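Citrinin polyketide synthase (Monascus purpureus, PDB 5MPT) builds the keto-aldehyde precursor of the mycotoxin citrinin, with this chain being its C-methyltransferase (CMeT) domain. Local coordinates at residues A[174-177]-A[182-185]. Residues are numbered along the deposited sequence; the frame is centred on the assembly and turned at random.
With SAH (S-adenosyl-L-homocysteine), chain B.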
ATOM      1  N   THR A 174      -5.879  -2.995 -10.072  1.00 26.64           N
ATOM      2  CA  THR A 174      -6.669  -3.958  -9.313  1.00 25.90           C
ATOM      3  C   THR A 174      -5.873  -5.224  -9.048  1.00 22.80           C
ATOM      4  O   THR A 174      -5.857  -5.739  -7.926  1.00 22.08           O
ATOM      5  CB  THR A 174      -7.943  -4.318 -10.077  1.00 32.54           C
ATOM      6  OG1 THR A 174      -8.760  -3.159 -10.221  1.00 36.80           O
ATOM      7  CG2 THR A 174      -8.717  -5.407  -9.355  1.00 34.88           C
ATOM      8  N   ASP A 175      -5.221  -5.754 -10.083  1.00 25.08           N
ATOM      9  CA  ASP A 175      -4.454  -6.980  -9.911  1.00 26.57           C
ATOM     10  C   ASP A 175      -3.279  -6.756  -8.971  1.00 24.22           C
ATOM     11  O   ASP A 175      -2.943  -7.633  -8.176  1.00 22.89           O
ATOM     12  CB  ASP A 175      -3.968  -7.493 -11.264  1.00 32.30           C
ATOM     13  CG  ASP A 175      -5.060  -8.168 -12.059  1.00 35.20           C
ATOM     14  OD1 ASP A 175      -6.165  -8.347 -11.513  1.00 34.97           O
ATOM     15  OD2 ASP A 175      -4.800  -8.545 -13.226  1.00 37.95           O
ATOM     16  N   VAL A 176      -2.661  -5.576  -9.027  1.00 22.18           N
ATOM     17  CA  VAL A 176      -1.603  -5.244  -8.071  1.00 22.75           C
ATOM     18  C   VAL A 176      -2.146  -5.346  -6.648  1.00 20.64           C
ATOM     19  O   VAL A 176      -1.543  -5.991  -5.778  1.00 21.36           O
ATOM     20  CB  VAL A 176      -1.028  -3.845  -8.363  1.00 22.59           C
ATOM     21  CG1 VAL A 176      -0.099  -3.342  -7.216  1.00 21.44           C
ATOM     22  CG2 VAL A 176      -0.268  -3.852  -9.699  1.00 24.44           C
ATOM     23  N   TYR A 177      -3.328  -4.775  -6.409  1.00 21.05           N
ATOM     24  CA  TYR A 177      -3.825  -4.708  -5.039  1.00 22.18           C
ATOM     25  C   TYR A 177      -4.385  -6.025  -4.523  1.00 23.43           C
ATOM     26  O   TYR A 177      -4.368  -6.232  -3.312  1.00 24.69           O
ATOM     27  CB  TYR A 177      -4.906  -3.622  -4.914  1.00 22.94           C
ATOM     28  CG  TYR A 177      -4.422  -2.195  -5.042  1.00 23.86           C
ATOM     29  CD1 TYR A 177      -3.243  -1.754  -4.432  1.00 22.51           C
ATOM     30  CD2 TYR A 177      -5.149  -1.282  -5.775  1.00 26.04           C
ATOM     31  CE1 TYR A 177      -2.846  -0.467  -4.537  1.00 23.12           C
ATOM     32  CE2 TYR A 177      -4.756  -0.001  -5.882  1.00 25.20           C
ATOM     33  CZ  TYR A 177      -3.597   0.414  -5.269  1.00 24.99           C
ATOM     34  OH  TYR A 177      -3.250   1.742  -5.395  1.00 27.14           O
ATOM     35  N   ILE A 182       2.951  -9.412  -3.273  1.00 20.43           N
ATOM     36  CA  ILE A 182       3.444  -8.359  -2.390  1.00 17.66           C
ATOM     37  C   ILE A 182       2.311  -7.761  -1.560  1.00 19.04           C
ATOM     38  O   ILE A 182       2.542  -7.254  -0.456  1.00 21.02           O
ATOM     39  CB  ILE A 182       4.166  -7.270  -3.219  1.00 19.82           C
ATOM     40  CG1 ILE A 182       4.823  -6.208  -2.332  1.00 22.88           C
ATOM     41  CG2 ILE A 182       3.193  -6.530  -4.154  1.00 20.93           C
ATOM     42  CD1 ILE A 182       5.893  -6.710  -1.441  1.00 28.70           C
ATOM     43  N   ASN A 183       1.077  -7.821  -2.062  1.00 18.56           N
ATOM     44  CA  ASN A 183      -0.102  -7.460  -1.287  1.00 20.41           C
ATOM     45  C   ASN A 183      -0.900  -8.666  -0.785  1.00 21.98           C
ATOM     46  O   ASN A 183      -1.411  -8.634   0.334  1.00 23.24           O
ATOM     47  CB  ASN A 183      -1.020  -6.586  -2.124  1.00 20.63           C
ATOM     48  CG  ASN A 183      -0.512  -5.176  -2.231  1.00 21.80           C
ATOM     49  OD1 ASN A 183      -0.195  -4.532  -1.235  1.00 23.86           O
ATOM     50  ND2 ASN A 183      -0.388  -4.697  -3.443  1.00 21.60           N
ATOM     51  N   ALA A 184      -1.066  -9.696  -1.607  1.00 21.87           N
ATOM     52  CA  ALA A 184      -1.926 -10.821  -1.234  1.00 23.08           C
ATOM     53  C   ALA A 184      -1.428 -11.546   0.003  1.00 22.03           C
ATOM     54  O   ALA A 184      -2.236 -12.057   0.779  1.00 21.39           O
ATOM     55  CB  ALA A 184      -2.060 -11.794  -2.396  1.00 23.92           C
ATOM     56  N   VAL A 185      -0.119 -11.581   0.224  1.00 21.79           N
ATOM     57  CA  VAL A 185       0.430 -12.328   1.355  1.00 19.85           C
ATOM     58  C   VAL A 185      -0.227 -11.870   2.652  1.00 19.79           C
ATOM     59  O   VAL A 185      -0.733 -12.680   3.450  1.00 18.84           O
ATOM     60  CB  VAL A 185       1.960 -12.153   1.400  1.00 19.89           C
ATOM     61  CG1 VAL A 185       2.494 -12.299   2.852  1.00 19.51           C
ATOM     62  CG2 VAL A 185       2.597 -13.146   0.470  1.00 21.20           C
TER
HETATM   63  N   SAH B2201      -7.162  -0.744  -0.123  1.00 23.29           N
HETATM   64  CA  SAH B2201      -6.843  -0.321  -1.520  1.00 23.82           C
HETATM   65  CB  SAH B2201      -5.373  -0.224  -1.910  1.00 24.69           C
HETATM   66  CG  SAH B2201      -4.645   0.988  -1.357  1.00 24.25           C
HETATM   67  SD  SAH B2201      -5.033   2.385  -2.466  1.00 25.90           S
HETATM   68  C   SAH B2201      -7.523  -1.338  -2.479  1.00 24.99           C
HETATM   69  O   SAH B2201      -7.812  -0.792  -3.641  1.00 26.98           O
HETATM   70  OXT SAH B2201      -7.725  -2.497  -2.211  1.00 24.69           O
HETATM   71  C5' SAH B2201      -5.508   3.692  -1.304  1.00 25.52           C
HETATM   72  C4' SAH B2201      -7.019   3.785  -1.253  1.00 24.83           C
HETATM   73  O4' SAH B2201      -7.305   4.747  -0.214  1.00 27.15           O
HETATM   74  C3' SAH B2201      -7.691   4.303  -2.531  1.00 25.50           C
HETATM   75  O3' SAH B2201      -8.834   3.486  -2.762  1.00 23.61           O
HETATM   76  C2' SAH B2201      -8.069   5.751  -2.176  1.00 26.24           C
HETATM   77  O2' SAH B2201      -9.262   6.183  -2.827  1.00 26.86           O
HETATM   78  C1' SAH B2201      -8.295   5.633  -0.674  1.00 26.67           C
HETATM   79  N9  SAH B2201      -8.174   6.869   0.090  1.00 24.65           N
HETATM   80  C8  SAH B2201      -7.256   7.874  -0.063  1.00 25.96           C
HETATM   81  N7  SAH B2201      -7.430   8.889   0.748  1.00 25.94           N
HETATM   82  C5  SAH B2201      -8.549   8.530   1.487  1.00 23.73           C
HETATM   83  C6  SAH B2201      -9.258   9.178   2.517  1.00 23.80           C
HETATM   84  N6  SAH B2201      -8.958  10.398   2.980  1.00 23.45           N
HETATM   85  N1  SAH B2201     -10.323   8.539   3.038  1.00 23.82           N
HETATM   86  C2  SAH B2201     -10.655   7.335   2.563  1.00 22.92           C
HETATM   87  N3  SAH B2201     -10.066   6.621   1.603  1.00 22.76           N
HETATM   88  C4  SAH B2201      -9.012   7.283   1.097  1.00 23.11           C
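The Y177 ring has S-adenosyl-L-homocysteine over one face and N183 at its edge. ND2 of N183 sits near the ring plane, 4.2 Å from CD1 of Y177. On the face, CB of the ligand stands 3.5 Å above the plane, over the ring centre. The ligand sulfur SD lies closer to the phenol end, 3.5 Å from OH of Y177. The ligand carboxylate oxygen O lies 3.4 Å from CD2 of Y177.

The second flat group is the N183 amide. ND2 of N183 donates to the backbone O of V176 at 2.9 Å, with an N-H...O angle of 165°. The acceptor lies close to the amide plane. The donor stands above the carbonyl plane of V176, not on a lone pair. With CG anti to the carbonyl carbon (chi1 -76°), the amide reaches across to the end of the preceding helix. CG1 of V176 packs against ND2 of N183 at 4.0 Å. CB of N183 rests 3.6 Å from O of Y177.

Two consecutive helices meet here across a short turn. Helix 167-178 ends just after Y177, and helix 181-198 begins two residues before N183. The N183 bond thus ties the last turn of one helix to the first turn of the next. Y177 is an active-site residue for methyl transfer, along with H289 and E315. Its ring forms a wall of the S-adenosyl-L-homocysteine pocket of the Rossmann-like methyltransferase fold.

N183 is buried, and both ends of its amide are bonded. OD1 accepts from NE2 of Q375, which also bonds O of I182. These bonds would hold the amide in a fixed rotation beside the Y177 ring. W322 and A137 touch V176, while F327 and T217 touch Y177.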